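Side-chain contact in 2-hydroxyisobutyryl-CoA synthetase (Aquincola tertiaricarbonis, PDB 6HDY), which is an acyl-CoA synthetase of the ANL superfamily of AMP-binding enzymes, built from a large N-terminal and a smaller C-terminal domain: residues 453-456 with 457-461. Residues are numbered along the deposited sequence; the frame is centred on the assembly and turned at random.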
ATOM      1  N   GLU A 453      29.535 -24.199  -0.569  1.00 45.94           N
ATOM      2  CA  GLU A 453      30.301 -23.344   0.329  1.00 46.61           C
ATOM      3  C   GLU A 453      29.302 -22.966   1.441  1.00 49.13           C
ATOM      4  O   GLU A 453      28.193 -22.525   1.122  1.00 46.84           O
ATOM      5  CB  GLU A 453      30.799 -22.065  -0.379  1.00 48.19           C
ATOM      6  CG  GLU A 453      31.689 -21.207   0.517  1.00 60.75           C
ATOM      7  CD  GLU A 453      31.754 -19.714   0.244  1.00 79.93           C
ATOM      8  OE1 GLU A 453      32.607 -19.038   0.864  1.00 89.30           O
ATOM      9  OE2 GLU A 453      30.942 -19.211  -0.563  1.00 59.30           O
ATOM     10  N   LEU A 454      29.661 -23.176   2.722  1.00 45.91           N
ATOM     11  CA  LEU A 454      28.765 -22.769   3.804  1.00 45.50           C
ATOM     12  C   LEU A 454      29.019 -21.316   4.134  1.00 49.44           C
ATOM     13  O   LEU A 454      30.175 -20.864   4.133  1.00 51.22           O
ATOM     14  CB  LEU A 454      28.952 -23.585   5.103  1.00 47.29           C
ATOM     15  CG  LEU A 454      28.532 -25.055   5.133  1.00 51.81           C
ATOM     16  CD1 LEU A 454      28.843 -25.658   6.483  1.00 53.09           C
ATOM     17  CD2 LEU A 454      27.056 -25.233   4.798  1.00 51.51           C
ATOM     18  N   VAL A 455      27.937 -20.586   4.438  1.00 42.79           N
ATOM     19  CA  VAL A 455      27.997 -19.204   4.899  1.00 41.80           C
ATOM     20  C   VAL A 455      27.442 -19.182   6.339  1.00 45.33           C
ATOM     21  O   VAL A 455      26.787 -20.138   6.762  1.00 43.06           O
ATOM     22  CB  VAL A 455      27.302 -18.169   3.969  1.00 44.37           C
ATOM     23  CG1 VAL A 455      28.026 -18.040   2.629  1.00 43.77           C
ATOM     24  CG2 VAL A 455      25.809 -18.463   3.783  1.00 42.27           C
ATOM     25  N   ALA A 456      27.718 -18.098   7.079  1.00 43.71           N
ATOM     26  CA  ALA A 456      27.291 -17.920   8.456  1.00 45.38           C
ATOM     27  C   ALA A 456      25.764 -17.952   8.566  1.00 50.27           C
ATOM     28  O   ALA A 456      25.091 -17.420   7.692  1.00 49.15           O
ATOM     29  CB  ALA A 456      27.819 -16.590   8.990  1.00 47.95           C
ATOM     30  N   PRO A 457      25.177 -18.559   9.621  1.00 47.84           N
ATOM     31  CA  PRO A 457      23.708 -18.511   9.759  1.00 45.82           C
ATOM     32  C   PRO A 457      23.160 -17.069   9.726  1.00 48.52           C
ATOM     33  O   PRO A 457      23.791 -16.149  10.251  1.00 49.13           O
ATOM     34  CB  PRO A 457      23.480 -19.172  11.134  1.00 49.13           C
ATOM     35  CG  PRO A 457      24.668 -20.051  11.323  1.00 53.63           C
ATOM     36  CD  PRO A 457      25.801 -19.273  10.765  1.00 49.37           C
ATOM     37  N   ASN A 458      22.008 -16.867   9.059  1.00 44.12           N
ATOM     38  CA  ASN A 458      21.305 -15.577   8.913  1.00 44.26           C
ATOM     39  C   ASN A 458      22.138 -14.465   8.209  1.00 49.29           C
ATOM     40  O   ASN A 458      21.816 -13.281   8.343  1.00 50.49           O
ATOM     41  CB  ASN A 458      20.738 -15.086  10.270  1.00 48.35           C
ATOM     42  CG  ASN A 458      20.065 -16.181  11.075  1.00 71.34           C
ATOM     43  OD1 ASN A 458      19.171 -16.886  10.585  1.00 71.30           O
ATOM     44  ND2 ASN A 458      20.517 -16.391  12.309  1.00 60.77           N
ATOM     45  N   SER A 459      23.175 -14.849   7.435  1.00 44.60           N
ATOM     46  CA  SER A 459      24.008 -13.898   6.704  1.00 43.76           C
ATOM     47  C   SER A 459      23.353 -13.499   5.364  1.00 47.85           C
ATOM     48  O   SER A 459      23.503 -12.355   4.931  1.00 48.49           O
ATOM     49  CB  SER A 459      25.401 -14.469   6.463  1.00 43.76           C
ATOM     50  OG  SER A 459      25.364 -15.661   5.697  1.00 43.15           O
ATOM     51  N   ILE A 460      22.672 -14.454   4.692  1.00 42.52           N
ATOM     52  CA  ILE A 460      22.004 -14.216   3.407  1.00 40.38           C
ATOM     53  C   ILE A 460      20.741 -13.355   3.633  1.00 45.91           C
ATOM     54  O   ILE A 460      19.932 -13.660   4.517  1.00 45.56           O
ATOM     55  CB  ILE A 460      21.706 -15.530   2.605  1.00 40.63           C
ATOM     56  CG1 ILE A 460      23.003 -16.311   2.261  1.00 39.18           C
ATOM     57  CG2 ILE A 460      20.886 -15.229   1.320  1.00 38.84           C
ATOM     58  CD1 ILE A 460      22.798 -17.814   1.739  1.00 33.61           C
ATOM     59  N   ALA A 461      20.592 -12.274   2.839  1.00 43.94           N
ATOM     60  CA  ALA A 461      19.436 -11.388   2.924  1.00 44.75           C
ATOM     61  C   ALA A 461      18.131 -12.137   2.642  1.00 47.70           C
ATOM     62  O   ALA A 461      18.020 -12.892   1.663  1.00 44.48           O
ATOM     63  CB  ALA A 461      19.588 -10.225   1.950  1.00 46.07           C
TER
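Ala456 and Ser459 are the first and last residues of a type II beta turn that reverses the chain just after strand 450-454, an outermost strand of the small mixed sheet in the C-terminal domain. Ser459 N closes the turn with a 3.2 Å hydrogen bond to Ala456 O, reaching that oxygen from above the carbonyl plane. Pro457 suits the second position because its ring holds phi near -54°, while Asn458 readily takes the positive phi (60°) required at the third and donates a hydrogen bond from ND2 to Glu421 OE1.

The serine hydroxyl adds a second grip. With chi1 at 60°, Ser459 OG is set between its own backbone N and carbonyl carbon and donates to Ala456 O at 2.7 Å, in the carbonyl plane on a lone pair. Two donors thus share one oxygen at this surface turn.

Next to the turn, Val455 and Ile460 cross at about a right angle and present apolar methyls to each other, Val455 CG2 touching Ile460 CD1 at 3.7 Å. Glu418 of the adjacent strand 413-419 accepts the Ile460 N-H, tying the outgoing chain to the sheet. The same valine methyl, Val455 CG2, also lies 3.4 Å from Ser459 OG.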